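Local coordinates for protein peptidylprolyl isomerase PrsA (Bacillus anthracis, PDB 6VJ4) that catalyses the cis-trans isomerisation of peptidyl-proline bonds, assists the folding of secreted proteins after export and supports secretion of the protective antigen, at residues P108-S113 / T170-L175; N121-I126 / S181-S186; A134-L139 / Y190-L195. All blocks are in the same frame, centred on the assembly; numbering follows the deposited sequence.

Interaction 1: P108-S113 / T170-L175; sequences PEIKAS and TAAYKL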
loop_
_atom_site.group_PDB
_atom_site.type_symbol
_atom_site.label_atom_id
_atom_site.label_comp_id
_atom_site.label_asym_id
_atom_site.label_seq_id
_atom_site.Cartn_x
_atom_site.Cartn_y
_atom_site.Cartn_z
ATOM N N PRO A 108 -1.577 -7.124 41.704
ATOM C CA PRO A 108 -0.536 -6.859 42.680
ATOM C C PRO A 108 0.855 -7.146 42.110
ATOM O O PRO A 108 0.979 -8.015 41.252
ATOM C CB PRO A 108 -0.805 -7.844 43.822
ATOM C CG PRO A 108 -1.747 -8.879 43.246
ATOM C CD PRO A 108 -2.432 -8.273 42.044
ATOM N N GLU A 109 1.833 -6.352 42.541
ATOM C CA GLU A 109 3.248 -6.648 42.229
ATOM C C GLU A 109 3.546 -8.000 42.881
ATOM O O GLU A 109 3.089 -8.226 44.023
ATOM C CB GLU A 109 4.057 -5.471 42.776
ATOM C CG GLU A 109 5.469 -5.355 42.292
ATOM C CD GLU A 109 6.208 -4.119 42.796
ATOM O OE1 GLU A 109 5.581 -3.266 43.449
ATOM O OE2 GLU A 109 7.406 -4.020 42.534
ATOM N N ILE A 110 4.248 -8.877 42.171
ATOM C CA ILE A 110 4.578 -10.218 42.730
ATOM C C ILE A 110 6.076 -10.466 42.633
ATOM O O ILE A 110 6.753 -9.864 41.788
ATOM C CB ILE A 110 3.815 -11.358 42.044
ATOM C CG1 ILE A 110 3.959 -11.315 40.520
ATOM C CG2 ILE A 110 2.350 -11.353 42.459
ATOM C CD1 ILE A 110 3.498 -12.592 39.819
ATOM N N LYS A 111 6.546 -11.332 43.515
ATOM C CA LYS A 111 7.945 -11.769 43.457
ATOM C C LYS A 111 7.911 -13.256 43.143
ATOM O O LYS A 111 7.073 -13.972 43.697
ATOM C CB LYS A 111 8.682 -11.490 44.766
ATOM C CG LYS A 111 10.143 -11.884 44.741
ATOM C CD LYS A 111 10.891 -11.440 45.955
ATOM C CE LYS A 111 10.385 -12.054 47.235
ATOM N NZ LYS A 111 11.357 -11.800 48.337
ATOM N N ALA A 112 8.778 -13.664 42.242
ATOM C CA ALA A 112 8.836 -15.092 41.901
ATOM C C ALA A 112 10.269 -15.486 41.584
ATOM O O ALA A 112 11.105 -14.617 41.239
ATOM C CB ALA A 112 7.975 -15.391 40.694
ATOM N N SER A 113 10.499 -16.774 41.678
ATOM C CA SER A 113 11.766 -17.355 41.174
ATOM C C SER A 113 11.414 -18.271 40.014
ATOM O O SER A 113 10.274 -18.767 39.951
ATOM C CB SER A 113 12.530 -18.121 42.224
ATOM O OG SER A 113 12.867 -17.264 43.304
ATOM N N THR A 170 0.631 -15.402 33.320
ATOM C CA THR A 170 -0.642 -16.125 33.543
ATOM C C THR A 170 -0.413 -17.233 34.568
ATOM O O THR A 170 -1.223 -17.378 35.514
ATOM C CB THR A 170 -1.225 -16.654 32.231
ATOM O OG1 THR A 170 -1.585 -15.498 31.469
ATOM C CG2 THR A 170 -2.425 -17.547 32.453
ATOM N N ALA A 171 0.685 -17.972 34.405
ATOM C CA ALA A 171 0.971 -19.074 35.335
ATOM C C ALA A 171 1.339 -18.552 36.723
ATOM O O ALA A 171 0.849 -19.124 37.732
ATOM C CB ALA A 171 2.095 -19.912 34.768
ATOM N N ALA A 172 2.186 -17.521 36.787
ATOM C CA ALA A 172 2.682 -17.003 38.074
ATOM C C ALA A 172 1.521 -16.513 38.949
ATOM O O ALA A 172 1.521 -16.794 40.153
ATOM C CB ALA A 172 3.678 -15.897 37.815
ATOM N N TYR A 173 0.567 -15.830 38.341
ATOM C CA TYR A 173 -0.532 -15.247 39.157
ATOM C C TYR A 173 -1.515 -16.327 39.613
ATOM O O TYR A 173 -2.350 -16.019 40.514
ATOM C CB TYR A 173 -1.216 -14.118 38.390
ATOM C CG TYR A 173 -0.502 -12.796 38.483
ATOM C CD1 TYR A 173 -0.625 -12.018 39.623
ATOM C CD2 TYR A 173 0.273 -12.302 37.450
ATOM C CE1 TYR A 173 -0.039 -10.777 39.726
ATOM C CE2 TYR A 173 0.924 -11.079 37.561
ATOM C CZ TYR A 173 0.733 -10.298 38.688
ATOM O OH TYR A 173 1.352 -9.093 38.789
ATOM N N LYS A 174 -1.470 -17.520 39.020
ATOM C CA LYS A 174 -2.366 -18.606 39.482
ATOM C C LYS A 174 -1.788 -19.286 40.727
ATOM O O LYS A 174 -2.525 -20.028 41.396
ATOM C CB LYS A 174 -2.595 -19.615 38.357
ATOM C CG LYS A 174 -3.580 -19.163 37.295
ATOM C CD LYS A 174 -4.081 -20.293 36.415
ATOM C CE LYS A 174 -5.299 -19.911 35.598
ATOM N NZ LYS A 174 -4.978 -18.926 34.538
ATOM N N LEU A 175 -0.486 -19.133 40.972
ATOM C CA LEU A 175 0.161 -19.826 42.111
ATOM C C LEU A 175 -0.204 -19.194 43.459
ATOM O O LEU A 175 -0.575 -18.001 43.502
ATOM C CB LEU A 175 1.687 -19.769 41.947
ATOM C CG LEU A 175 2.237 -20.492 40.733
ATOM C CD1 LEU A 175 3.710 -20.162 40.567
ATOM C CD2 LEU A 175 2.003 -21.980 40.844
#

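Interaction 2: N121-I126 / S181-S186; sequences NEAKEI and SDPVQS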
loop_
_atom_site.group_PDB
_atom_site.type_symbol
_atom_site.label_atom_id
_atom_site.label_comp_id
_atom_site.label_asym_id
_atom_site.label_seq_id
_atom_site.Cartn_x
_atom_site.Cartn_y
_atom_site.Cartn_z
ATOM N N ASN A 121 11.066 -32.372 28.795
ATOM C CA ASN A 121 11.314 -33.506 29.726
ATOM C C ASN A 121 12.256 -33.034 30.835
ATOM O O ASN A 121 12.072 -33.454 31.983
ATOM C CB ASN A 121 11.920 -34.749 29.059
ATOM C CG ASN A 121 11.943 -35.932 30.011
ATOM O OD1 ASN A 121 10.903 -36.316 30.548
ATOM N ND2 ASN A 121 13.114 -36.509 30.238
ATOM N N GLU A 122 13.234 -32.194 30.494
ATOM C CA GLU A 122 14.170 -31.676 31.527
ATOM C C GLU A 122 13.379 -30.860 32.559
ATOM O O GLU A 122 13.709 -30.954 33.757
ATOM C CB GLU A 122 15.279 -30.833 30.896
ATOM C CG GLU A 122 16.286 -30.334 31.916
ATOM C CD GLU A 122 17.550 -29.696 31.357
ATOM O OE1 GLU A 122 17.840 -29.894 30.154
ATOM O OE2 GLU A 122 18.240 -29.006 32.133
ATOM N N ALA A 123 12.376 -30.109 32.112
ATOM C CA ALA A 123 11.538 -29.301 33.041
ATOM C C ALA A 123 10.720 -30.238 33.931
ATOM O O ALA A 123 10.617 -29.973 35.127
ATOM C CB ALA A 123 10.644 -28.357 32.290
ATOM N N LYS A 124 10.196 -31.322 33.366
ATOM C CA LYS A 124 9.427 -32.296 34.184
ATOM C C LYS A 124 10.358 -32.957 35.208
ATOM O O LYS A 124 9.926 -33.145 36.353
ATOM C CB LYS A 124 8.777 -33.356 33.300
ATOM C CG LYS A 124 7.624 -32.872 32.438
ATOM C CD LYS A 124 7.019 -33.977 31.600
ATOM C CE LYS A 124 5.850 -33.505 30.759
ATOM N NZ LYS A 124 5.323 -34.593 29.899
ATOM N N GLU A 125 11.590 -33.269 34.808
ATOM C CA GLU A 125 12.525 -33.937 35.750
ATOM C C GLU A 125 12.926 -32.924 36.831
ATOM O O GLU A 125 13.049 -33.344 37.996
ATOM C CB GLU A 125 13.669 -34.592 34.982
ATOM C CG GLU A 125 13.226 -35.815 34.185
ATOM C CD GLU A 125 12.602 -36.929 35.016
ATOM O OE1 GLU A 125 11.568 -37.477 34.595
ATOM O OE2 GLU A 125 13.158 -37.259 36.077
ATOM N N ILE A 126 13.040 -31.639 36.483
ATOM C CA ILE A 126 13.349 -30.613 37.524
ATOM C C ILE A 126 12.193 -30.553 38.517
ATOM O O ILE A 126 12.462 -30.517 39.720
ATOM C CB ILE A 126 13.677 -29.251 36.886
ATOM C CG1 ILE A 126 15.100 -29.300 36.325
ATOM C CG2 ILE A 126 13.512 -28.109 37.878
ATOM C CD1 ILE A 126 15.483 -28.130 35.499
ATOM N N SER A 181 5.132 -24.311 40.029
ATOM C CA SER A 181 4.327 -24.653 38.843
ATOM C C SER A 181 4.817 -25.935 38.181
ATOM O O SER A 181 5.975 -26.334 38.400
ATOM C CB SER A 181 4.392 -23.573 37.823
ATOM O OG SER A 181 5.661 -23.568 37.171
ATOM N N ASP A 182 3.924 -26.521 37.385
ATOM C CA ASP A 182 4.359 -27.542 36.403
ATOM C C ASP A 182 5.060 -26.748 35.304
ATOM O O ASP A 182 5.065 -25.506 35.338
ATOM C CB ASP A 182 3.156 -28.349 35.921
ATOM C CG ASP A 182 2.818 -29.446 36.905
ATOM O OD1 ASP A 182 3.766 -30.149 37.343
ATOM O OD2 ASP A 182 1.651 -29.556 37.253
ATOM N N PRO A 183 5.694 -27.401 34.317
ATOM C CA PRO A 183 6.377 -26.688 33.242
ATOM C C PRO A 183 5.421 -25.769 32.492
ATOM O O PRO A 183 4.307 -26.185 32.154
ATOM C CB PRO A 183 6.892 -27.809 32.327
ATOM C CG PRO A 183 7.041 -28.980 33.289
ATOM C CD PRO A 183 5.822 -28.865 34.178
ATOM N N VAL A 184 5.859 -24.527 32.337
ATOM C CA VAL A 184 5.102 -23.466 31.634
ATOM C C VAL A 184 5.837 -23.129 30.348
ATOM O O VAL A 184 6.975 -22.611 30.433
ATOM C CB VAL A 184 4.953 -22.223 32.530
ATOM C CG1 VAL A 184 4.237 -21.105 31.796
ATOM C CG2 VAL A 184 4.263 -22.576 33.834
ATOM N N GLN A 185 5.184 -23.359 29.211
ATOM C CA GLN A 185 5.837 -23.049 27.925
ATOM C C GLN A 185 5.731 -21.557 27.646
ATOM O O GLN A 185 4.656 -20.966 27.909
ATOM C CB GLN A 185 5.222 -23.837 26.775
ATOM C CG GLN A 185 6.048 -23.732 25.505
ATOM C CD GLN A 185 5.409 -24.472 24.361
ATOM O OE1 GLN A 185 4.190 -24.478 24.212
ATOM N NE2 GLN A 185 6.238 -25.070 23.524
ATOM N N SER A 186 6.844 -20.975 27.225
ATOM C CA SER A 186 6.858 -19.561 26.778
ATOM C C SER A 186 7.769 -19.497 25.560
ATOM O O SER A 186 8.413 -20.490 25.211
ATOM C CB SER A 186 7.319 -18.622 27.863
ATOM O OG SER A 186 8.730 -18.546 27.872
#

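Interaction 3: A134-L139 / Y190-L195; sequences ASFEEL and YHIIKL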
loop_
_atom_site.group_PDB
_atom_site.type_symbol
_atom_site.label_atom_id
_atom_site.label_comp_id
_atom_site.label_asym_id
_atom_site.label_seq_id
_atom_site.Cartn_x
_atom_site.Cartn_y
_atom_site.Cartn_z
ATOM N N ALA A 134 14.347 -31.022 46.946
ATOM C CA ALA A 134 15.604 -30.464 46.404
ATOM C C ALA A 134 15.587 -28.933 46.479
ATOM O O ALA A 134 14.503 -28.319 46.299
ATOM C CB ALA A 134 15.781 -30.929 44.976
ATOM N N SER A 135 16.763 -28.322 46.667
ATOM C CA SER A 135 16.863 -26.843 46.741
ATOM C C SER A 135 16.502 -26.180 45.396
ATOM O O SER A 135 17.196 -26.464 44.383
ATOM C CB SER A 135 18.247 -26.407 47.137
ATOM O OG SER A 135 18.373 -24.996 46.962
ATOM N N PHE A 136 15.481 -25.323 45.404
ATOM C CA PHE A 136 15.123 -24.532 44.197
ATOM C C PHE A 136 16.303 -23.640 43.784
ATOM O O PHE A 136 16.691 -23.592 42.584
ATOM C CB PHE A 136 13.867 -23.704 44.468
ATOM C CG PHE A 136 13.255 -23.134 43.223
ATOM C CD1 PHE A 136 13.863 -22.092 42.540
ATOM C CD2 PHE A 136 12.077 -23.665 42.716
ATOM C CE1 PHE A 136 13.308 -21.593 41.369
ATOM C CE2 PHE A 136 11.527 -23.155 41.553
ATOM C CZ PHE A 136 12.146 -22.134 40.881
ATOM N N GLU A 137 16.910 -22.983 44.767
ATOM C CA GLU A 137 18.003 -22.027 44.451
ATOM C C GLU A 137 19.189 -22.770 43.833
ATOM O O GLU A 137 19.775 -22.263 42.843
ATOM C CB GLU A 137 18.343 -21.249 45.720
ATOM C CG GLU A 137 17.168 -20.392 46.211
ATOM C CD GLU A 137 15.859 -21.093 46.604
ATOM O OE1 GLU A 137 15.908 -22.096 47.343
ATOM O OE2 GLU A 137 14.764 -20.623 46.164
ATOM N N GLU A 138 19.572 -23.904 44.408
ATOM C CA GLU A 138 20.749 -24.626 43.864
ATOM C C GLU A 138 20.424 -25.198 42.482
ATOM O O GLU A 138 21.341 -25.207 41.608
ATOM C CB GLU A 138 21.244 -25.683 44.859
ATOM C CG GLU A 138 21.809 -25.062 46.122
ATOM C CD GLU A 138 23.023 -24.177 45.885
ATOM O OE1 GLU A 138 23.854 -24.535 45.031
ATOM O OE2 GLU A 138 23.109 -23.103 46.510
ATOM N N LEU A 139 19.215 -25.723 42.281
ATOM C CA LEU A 139 18.877 -26.245 40.931
ATOM C C LEU A 139 18.845 -25.097 39.927
ATOM O O LEU A 139 19.238 -25.316 38.784
ATOM C CB LEU A 139 17.529 -26.967 40.937
ATOM C CG LEU A 139 17.546 -28.451 41.218
ATOM C CD1 LEU A 139 16.114 -28.954 41.287
ATOM C CD2 LEU A 139 18.340 -29.216 40.152
ATOM N N TYR A 190 10.853 -23.560 28.619
ATOM C CA TYR A 190 9.914 -24.049 29.652
ATOM C C TYR A 190 10.368 -23.531 31.003
ATOM O O TYR A 190 11.570 -23.679 31.347
ATOM C CB TYR A 190 9.848 -25.580 29.697
ATOM C CG TYR A 190 9.203 -26.166 28.480
ATOM C CD1 TYR A 190 7.831 -26.330 28.411
ATOM C CD2 TYR A 190 9.971 -26.520 27.381
ATOM C CE1 TYR A 190 7.230 -26.851 27.271
ATOM C CE2 TYR A 190 9.386 -27.038 26.239
ATOM C CZ TYR A 190 8.011 -27.191 26.181
ATOM O OH TYR A 190 7.438 -27.703 25.053
ATOM N N HIS A 191 9.411 -23.017 31.784
ATOM C CA HIS A 191 9.729 -22.440 33.099
ATOM C C HIS A 191 9.132 -23.278 34.214
ATOM O O HIS A 191 8.015 -23.797 34.045
ATOM C CB HIS A 191 9.115 -21.038 33.296
ATOM C CG HIS A 191 9.437 -20.045 32.245
ATOM N ND1 HIS A 191 10.398 -19.065 32.432
ATOM C CD2 HIS A 191 8.936 -19.859 31.005
ATOM C CE1 HIS A 191 10.478 -18.327 31.352
ATOM N NE2 HIS A 191 9.597 -18.792 30.452
ATOM N N ILE A 192 9.913 -23.451 35.266
ATOM C CA ILE A 192 9.350 -23.933 36.542
ATOM C C ILE A 192 9.326 -22.673 37.405
ATOM O O ILE A 192 10.396 -22.050 37.597
ATOM C CB ILE A 192 10.148 -25.076 37.159
ATOM C CG1 ILE A 192 10.138 -26.300 36.239
ATOM C CG2 ILE A 192 9.590 -25.407 38.521
ATOM C CD1 ILE A 192 8.766 -26.878 35.986
ATOM N N ILE A 193 8.137 -22.300 37.883
ATOM C CA ILE A 193 7.961 -21.004 38.589
ATOM C C ILE A 193 7.583 -21.246 40.049
ATOM O O ILE A 193 6.773 -22.184 40.329
ATOM C CB ILE A 193 6.863 -20.172 37.890
ATOM C CG1 ILE A 193 7.081 -20.044 36.384
ATOM C CG2 ILE A 193 6.703 -18.812 38.573
ATOM C CD1 ILE A 193 5.901 -19.417 35.632
ATOM N N LYS A 194 8.168 -20.456 40.937
ATOM C CA LYS A 194 7.799 -20.491 42.361
ATOM C C LYS A 194 7.366 -19.084 42.767
ATOM O O LYS A 194 8.149 -18.159 42.613
ATOM C CB LYS A 194 8.965 -20.976 43.225
ATOM C CG LYS A 194 8.634 -21.059 44.696
ATOM C CD LYS A 194 9.709 -21.630 45.571
ATOM C CE LYS A 194 11.007 -20.859 45.512
ATOM N NZ LYS A 194 11.951 -21.292 46.581
ATOM N N LEU A 195 6.135 -18.937 43.265
ATOM C CA LEU A 195 5.724 -17.598 43.724
ATOM C C LEU A 195 6.274 -17.366 45.127
ATOM O O LEU A 195 6.065 -18.210 45.975
ATOM C CB LEU A 195 4.197 -17.516 43.721
ATOM C CG LEU A 195 3.661 -16.149 44.145
ATOM C CD1 LEU A 195 3.954 -15.076 43.119
ATOM C CD2 LEU A 195 2.172 -16.255 44.405
#

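Interaction 1: P108-S113 / T170-L175
Tyr173, near the end of helix 166-174, lays its ring against Ile110 at the start of strand 110-117 and hands its hydroxyl to the backbone just before that strand. The tight part of the contact is this isoleucine-tyrosine pair. Ile110 CD1 stands 3.7 Å from the centroid of the Tyr173 ring, over the middle of one face, a CH-pi contact. The other branch works closer to the rim, with Ile110 CG2 3.7 Å from Tyr173 CE1. Both branches can reach the ring because CG1 takes the crowded position between the backbone N and the carbonyl carbon (chi1 52°), while CG2 lies beside the N. A beta-branched residue suits a strand and here offers two arms to one flat partner. Ile110 CD1 also touches Ala172 CB at 3.9 Å, where a small methyl lets helix and strand come close.

Toward Pro108 the carbon packing thins. Pro108 and Tyr173 are both partly exposed, and the two side chains run alongside in opposite senses with Pro108 CD 4.2 Å from Tyr173 CE1. A polar bond secures this side: Tyr173 OH donates to Pro108 O at 2.7 Å, with a C=O...donor angle of 158° and the donor tilted 21° from the carbonyl plane.

The contact lays helix 166-174 on the sheet of the PpiC (parvulin-type) domain, where Ile110 also rests on Leu195 and Phe159 of the flanking strands. Tyrosine suits this margin: its face serves the hydrocarbon side, while its hydroxyl satisfies a main-chain oxygen and would restrict how far the ring can swing.

Interaction 2: N121-I126 / S181-S186
Ala123 and Pro183 mark where the two backbones come close, Ala123 CA lying 5.8 Å from Pro183 CA. One of them is the regular helix 120-131, whose turns are held by bonds such as Glu125 N to Asn121 O at 2.9 Å. The other, 181-186, is extended and leads into the short strand 184-186. No hydrogen bond joins the two; they meet mainly through carbon.

Proline and alanine fit so close an approach. The Pro183 ring is compact and rigid, and its nitrogen has no hydrogen that would need an acceptor. Ala123, with a single methyl, leaves room for the ring: its CB lies 3.8 Å from Pro183 CG and equally 3.8 Å from Pro183 CB, so the methyl meets one side of the pyrrolidine. Pro183 CG also comes to 3.9 Å from Lys124 N.

Lys124 adds the outer margin. Its CG, beside the backbone N (chi1 -70°), is 4.0 Å from Pro183 CG, and from there the extended chain passes the ring at about a right angle and carries the ammonium away. A lysine is apt here, giving methylenes to the proline and charge to the solvent side.

Just before the proline, Ser181 OG donates to Asp182 O at 2.7 Å and accepts from Ile193 N, fastening this extended piece to strand 189-198.

Within the parvulin-type domain the contact sets helix 120-131 against the approach to edge strand 184-186. Ala123 also touches Val117 and Tyr190, Pro183 rests on Ile192 of strand 189-198, and Val184 meets Ala171 of helix 166-174.

Interaction 3: A134-L139 / Y190-L195
The ring of Phe136 receives Lys194 over one face and the carbonyl oxygen of Ile192 at its edge. Lys194 CE lies 4.2 Å from the ring centroid, displaced toward the rim, in a CH-pi contact, while Lys194 CB reaches Phe136 CE2 at 3.8 Å. Near the ring plane, Phe136 CZ approaches Ile192 O, and Phe136 CE2 touches Ile192 CG2 at 4.2 Å. Leu130 and Ile115 also touch this phenylalanine, which sets the N-terminal turn of helix 136-143 on central strand 189-198 of the PpiC domain.

The second flat group is the Glu137 carboxylate. Its OE2 accepts from Lys194 NZ at 2.9 Å through the syn lone pair, forming a salt bridge. A bend at chi3 (59°) turns the end of the lysine, whose ammonium reaches Glu137 after its methylenes have passed Phe136; Glu137 bends in turn at chi2 (61°). Ser135 caps the helix, its OG accepting from Glu138 N at 3.0 Å.

Lysine suits the place because it has both an apolar chain and a charged end. The phenylalanine ring packs against its CB and CE, and the carboxylate pairs its cation, which would probably favour the charged forms of both partners.

How the interactions relate
All three contacts set helices against the four-stranded sheet of one parvulin-type domain, or against the chain leading into it, and their segments alternate along the chain. All are partly buried. Interactions 1 and 3 reach the adjacent central strands 110-117 and 189-198, linked by a probable bond from Lys194 N to Ser113 O. Each combines buried apolar residues with a polar tie at a partly exposed margin, neutral in interaction 1 and ionic in interaction 3. Interaction 2, beside edge strand 184-186, is the smallest and the one with an exposed residue, almost wholly apolar, with no hydrogen bond across it. It joins interaction 3 where Ser186 OG bonds His191 NE2, and interaction 1 through Val184 packed on Ala171.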